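Local coordinates for phosphoprotein (Spring viremia of carp virus, PDB 7C5Z) that probably serves viral RNA replication as a polymerase cofactor and nucleoprotein chaperone, this chain being its dimeric central domain, at residues G27-Y33 with L76-H82; S48-R52 with D67-Y71. Residues are numbered along the deposited sequence.

Interaction 1. Residues G27-Y33 with L76-H82; sequences GGTYVRY and LEVFLPH
Two central strands of the antiparallel sheet in the phosphoprotein central domain pair here, 28-33 against 76-81, their directions 160° apart. Extended backbones run in register from Gly28 opposite Pro81 to Tyr33 opposite Leu76. Thr29-Leu80, Val31-Val78 and Tyr33-Leu76 are hydrogen-bonded pairs, each closed by two N-H···O bonds, such as Val31 N to Val78 O at 2.8 Å and Leu76 N to Tyr33 O at 3.1 Å; Gly28-Pro81, Tyr30-Phe79 and Arg32-Glu77 are non-hydrogen-bonded. One face carries Thr29, Val31, Tyr33, Leu76, Val78 and Leu80. Beta-branched Val31 suits a strand and, with chi1 t, sets CG2 3.9 Å from Leu80 CD1. Helix 41-62 and the second subunit cover much of this face, and Tyr33 OH bonds Ser53 of that subunit. On the other face Phe79 (chi1 t) leans over the partner strand, its CD1 3.4 Å from Tyr30 CZ and over one face of the Tyr30 ring (chi1 m), with planes at 54°. The Phe79 ring also fills the hollow at Gly28, where CE1 lies 3.5 Å from Gly28 CA; a CB there would clash. Arg32 NE and NH2 both reach Glu77 OE1 at 2.9 Å, a salt bridge between cross-strand neighbours. At the Gly27-His82 end, His82 N bonds Gly27 O at 2.9 Å, and the His82 ring (chi1 m) lies with one face against Gly28 in a CH-pi contact, Gly28 CA 3.4 Å from the ring centroid.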
# COMPACT_ATOMS: atom_id res chain seq x y z
N GLY A 27 0.28 -13.31 18.50
CA GLY A 27 -0.84 -12.39 18.54
C GLY A 27 -1.30 -11.83 17.21
O GLY A 27 -2.18 -10.95 17.20
N GLY A 28 -0.76 -12.30 16.09
CA GLY A 28 -1.28 -11.80 14.83
C GLY A 28 -0.74 -12.53 13.62
O GLY A 28 0.03 -13.49 13.72
N THR A 29 -1.17 -12.05 12.46
CA THR A 29 -0.71 -12.52 11.17
C THR A 29 0.34 -11.55 10.65
O THR A 29 0.13 -10.33 10.65
CB THR A 29 -1.88 -12.61 10.19
OG1 THR A 29 -2.89 -13.48 10.75
CG2 THR A 29 -1.44 -13.17 8.87
N TYR A 30 1.46 -12.09 10.18
CA TYR A 30 2.50 -11.29 9.56
C TYR A 30 2.45 -11.50 8.06
O TYR A 30 2.44 -12.64 7.58
CB TYR A 30 3.88 -11.67 10.09
CG TYR A 30 4.15 -11.27 11.53
CD1 TYR A 30 3.67 -12.03 12.59
CD2 TYR A 30 4.90 -10.14 11.81
CE1 TYR A 30 3.93 -11.66 13.90
CE2 TYR A 30 5.17 -9.77 13.11
CZ TYR A 30 4.68 -10.53 14.14
OH TYR A 30 4.97 -10.11 15.42
N VAL A 31 2.44 -10.39 7.32
CA VAL A 31 2.36 -10.39 5.86
C VAL A 31 3.66 -9.77 5.35
O VAL A 31 3.86 -8.56 5.51
CB VAL A 31 1.15 -9.60 5.36
CG1 VAL A 31 1.06 -9.63 3.84
CG2 VAL A 31 -0.12 -10.14 6.04
N ARG A 32 4.53 -10.58 4.76
CA ARG A 32 5.84 -10.12 4.33
C ARG A 32 5.91 -10.02 2.81
O ARG A 32 5.60 -10.98 2.10
CB ARG A 32 6.95 -11.03 4.83
CG ARG A 32 8.33 -10.46 4.51
CD ARG A 32 9.45 -11.26 5.19
NE ARG A 32 9.47 -11.06 6.64
CZ ARG A 32 10.54 -11.30 7.40
NH1 ARG A 32 11.67 -11.72 6.84
NH2 ARG A 32 10.47 -11.10 8.71
N TYR A 33 6.32 -8.85 2.33
CA TYR A 33 6.55 -8.58 0.90
C TYR A 33 8.05 -8.66 0.65
O TYR A 33 8.79 -7.72 0.96
CB TYR A 33 5.98 -7.21 0.52
CG TYR A 33 4.46 -7.24 0.53
CD1 TYR A 33 3.76 -7.70 -0.58
CD2 TYR A 33 3.75 -6.90 1.68
CE1 TYR A 33 2.38 -7.79 -0.56
CE2 TYR A 33 2.36 -6.98 1.70
CZ TYR A 33 1.70 -7.43 0.58
OH TYR A 33 0.33 -7.52 0.60
N LEU A 76 9.31 -5.60 3.18
CA LEU A 76 8.43 -4.85 4.07
C LEU A 76 7.45 -5.83 4.70
O LEU A 76 7.00 -6.77 4.03
CB LEU A 76 7.65 -3.75 3.32
CG LEU A 76 8.51 -2.64 2.71
CD1 LEU A 76 7.75 -1.83 1.66
CD2 LEU A 76 9.08 -1.74 3.81
N GLU A 77 7.12 -5.63 5.97
CA GLU A 77 6.29 -6.60 6.68
C GLU A 77 5.18 -5.88 7.43
O GLU A 77 5.43 -4.92 8.15
CB GLU A 77 7.14 -7.41 7.64
CG GLU A 77 6.39 -8.46 8.40
CD GLU A 77 7.32 -9.31 9.22
OE1 GLU A 77 7.67 -10.41 8.77
OE2 GLU A 77 7.73 -8.86 10.32
N VAL A 78 3.94 -6.35 7.26
CA VAL A 78 2.78 -5.79 7.93
C VAL A 78 2.31 -6.77 9.01
O VAL A 78 2.24 -7.98 8.75
CB VAL A 78 1.65 -5.47 6.94
CG1 VAL A 78 0.42 -4.95 7.66
CG2 VAL A 78 2.13 -4.43 5.93
N PHE A 79 2.02 -6.25 10.20
CA PHE A 79 1.47 -7.05 11.30
C PHE A 79 -0.02 -6.77 11.45
O PHE A 79 -0.43 -5.61 11.62
CB PHE A 79 2.21 -6.77 12.61
CG PHE A 79 1.60 -7.43 13.80
CD1 PHE A 79 1.76 -8.79 14.01
CD2 PHE A 79 0.87 -6.69 14.72
CE1 PHE A 79 1.20 -9.41 15.12
CE2 PHE A 79 0.30 -7.31 15.84
CZ PHE A 79 0.47 -8.65 16.03
N LEU A 80 -0.82 -7.83 11.38
CA LEU A 80 -2.27 -7.74 11.52
C LEU A 80 -2.68 -8.45 12.81
O LEU A 80 -2.72 -9.68 12.84
CB LEU A 80 -2.96 -8.37 10.31
CG LEU A 80 -2.54 -7.91 8.91
CD1 LEU A 80 -3.30 -8.72 7.87
CD2 LEU A 80 -2.83 -6.45 8.74
N PRO A 81 -3.00 -7.73 13.88
CA PRO A 81 -3.32 -8.42 15.15
C PRO A 81 -4.60 -9.24 15.05
O PRO A 81 -5.55 -8.87 14.35
CB PRO A 81 -3.46 -7.28 16.16
CG PRO A 81 -3.67 -6.03 15.34
CD PRO A 81 -3.04 -6.26 13.99
N HIS A 82 -4.62 -10.37 15.78
CA HIS A 82 -5.82 -11.19 15.80
C HIS A 82 -6.98 -10.47 16.48
O HIS A 82 -8.13 -10.59 16.06
CB HIS A 82 -5.58 -12.52 16.53
CG HIS A 82 -4.54 -13.40 15.91
ND1 HIS A 82 -4.46 -13.64 14.55
CD2 HIS A 82 -3.57 -14.15 16.47
CE1 HIS A 82 -3.46 -14.47 14.31
NE2 HIS A 82 -2.90 -14.80 15.46

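Interaction 2. Residues S48-R52 with D67-Y71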
# COMPACT_ATOMS: atom_id res chain seq x y z
N SER A 48 6.75 2.46 1.38
CA SER A 48 6.67 2.22 2.81
C SER A 48 5.83 3.30 3.48
O SER A 48 4.98 2.98 4.33
CB SER A 48 8.08 2.17 3.40
OG SER A 48 8.05 1.94 4.80
N LYS A 49 6.00 4.56 3.08
CA LYS A 49 5.26 5.65 3.70
C LYS A 49 3.78 5.62 3.33
O LYS A 49 2.92 5.91 4.16
CB LYS A 49 5.88 6.99 3.32
CG LYS A 49 7.19 7.27 4.04
CD LYS A 49 7.50 8.75 4.04
CE LYS A 49 8.79 9.03 4.80
NZ LYS A 49 8.81 8.33 6.12
N MSE A 50 3.48 5.23 2.10
CA MSE A 50 2.09 5.08 1.67
C MSE A 50 1.43 3.92 2.42
O MSE A 50 0.30 4.05 2.89
CB MSE A 50 2.01 4.88 0.17
CG MSE A 50 2.46 6.11 -0.60
SE MSE A 50 2.11 5.94 -2.51
CE MSE A 50 0.31 5.18 -2.40
N MSE A 51 2.14 2.80 2.55
CA MSE A 51 1.60 1.67 3.31
C MSE A 51 1.35 2.08 4.75
O MSE A 51 0.30 1.77 5.32
CB MSE A 51 2.53 0.47 3.23
CG MSE A 51 2.59 -0.11 1.84
SE MSE A 51 3.86 -1.59 1.69
CE MSE A 51 3.17 -2.66 3.11
N ARG A 52 2.32 2.77 5.37
CA ARG A 52 2.15 3.15 6.76
C ARG A 52 0.94 4.07 6.94
O ARG A 52 0.17 3.91 7.90
CB ARG A 52 3.44 3.81 7.28
CG ARG A 52 3.44 4.03 8.77
CD ARG A 52 4.71 4.74 9.22
NE ARG A 52 5.94 4.01 8.90
CZ ARG A 52 6.42 2.99 9.61
NH1 ARG A 52 5.77 2.55 10.68
NH2 ARG A 52 7.56 2.41 9.25
N ASP A 67 0.40 -2.66 12.14
CA ASP A 67 1.69 -1.97 12.14
C ASP A 67 2.55 -2.42 10.96
O ASP A 67 2.30 -3.45 10.34
CB ASP A 67 2.47 -2.19 13.44
CG ASP A 67 3.43 -1.04 13.74
OD1 ASP A 67 3.45 -0.02 13.00
OD2 ASP A 67 4.19 -1.17 14.73
N LEU A 68 3.59 -1.64 10.70
CA LEU A 68 4.50 -1.88 9.59
C LEU A 68 5.91 -2.01 10.14
O LEU A 68 6.32 -1.21 10.99
CB LEU A 68 4.43 -0.73 8.58
CG LEU A 68 5.46 -0.75 7.46
CD1 LEU A 68 5.14 -1.86 6.49
CD2 LEU A 68 5.47 0.62 6.79
N PHE A 69 6.65 -3.01 9.65
CA PHE A 69 8.05 -3.21 10.01
C PHE A 69 8.91 -3.02 8.76
O PHE A 69 8.79 -3.78 7.79
CB PHE A 69 8.25 -4.60 10.63
CG PHE A 69 7.54 -4.76 11.94
CD1 PHE A 69 8.14 -4.31 13.11
CD2 PHE A 69 6.28 -5.31 12.01
CE1 PHE A 69 7.49 -4.43 14.33
CE2 PHE A 69 5.63 -5.44 13.24
CZ PHE A 69 6.23 -4.99 14.39
N ASP A 70 9.75 -1.99 8.80
CA ASP A 70 10.62 -1.61 7.68
C ASP A 70 12.02 -1.45 8.25
O ASP A 70 12.24 -0.63 9.14
CB ASP A 70 10.10 -0.30 7.06
CG ASP A 70 10.96 0.21 5.93
OD1 ASP A 70 11.97 -0.42 5.56
OD2 ASP A 70 10.59 1.28 5.39
N TYR A 71 12.96 -2.28 7.78
CA TYR A 71 14.35 -2.21 8.22
C TYR A 71 15.27 -1.62 7.16
O TYR A 71 16.49 -1.76 7.25
CB TYR A 71 14.86 -3.59 8.64
CG TYR A 71 13.94 -4.27 9.63
CD1 TYR A 71 12.87 -5.05 9.18
CD2 TYR A 71 14.12 -4.11 11.00
CE1 TYR A 71 12.01 -5.65 10.07
CE2 TYR A 71 13.24 -4.74 11.91
CZ TYR A 71 12.20 -5.51 11.42
OH TYR A 71 11.31 -6.14 12.26
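Leu68 reaches from its strand into the flank of the helix, where CD2 lies 3.4 Å from Ser48 O and 3.5 Å from Ser48 OG, while CD1 meets Met51 CE at 4.0 Å. Its branched end thus fills the hollow left between Ser48, Met51 and Arg52, one turn of helix 41-62. A small serine suits this place because it leaves room for the leucine and adds a polar grip: Ser48 OG donates to Asp70 OD2 at 2.7 Å. The other carboxylate oxygen, Asp70 OD1, accepts a bond from the backbone N of Gln72, so the aspartate joins the helix to the chain at Gln72. The unbranched methionine side chain of Met51, modelled here as selenomethionine, suits the space between the helix and the sheet, where it also touches Val78 and packs on Met51 of the second subunit. Arg52 lies at the exposed edge; one face of its guanidinium covers Leu68, with NH2 3.7 Å from CD2, and NH1 stays 4.2 Å from Asp67 OD1, too long for a salt bridge. Leu68 and Asp70 point their CA-to-CB bonds at the helix, whereas Phe69 between them points away. Helix and strand run nearly antiparallel, at 163°, with axes 9.2 Å apart, leaving space for one layer of side chains. This is a two-layer alpha+beta arrangement, a helix packed lengthwise along one face of an antiparallel sheet.

In the fold
From the N terminus the chain forms edge strand 21-25, turns back into strand 28-33, and then enters helix 41-62. Interaction 2 closes the shorter loop, bringing 67-71 back onto 48-52 after the helix ends. After strand 67-70 the chain reverses into strand 76-81, which inserts between 67-70 and 28-33; interaction 1 thereby closes the longer loop, which encloses the shorter one without crossing it. The strand order is 21-25, 28-33, 76-81, 67-70. Strand 76-81 links both contacts: its backbone pairs with 67-70, and Val78 touches Met51 of the helix. Both contacts also reach the second subunit, so sheet, helix and dimer interface are joined.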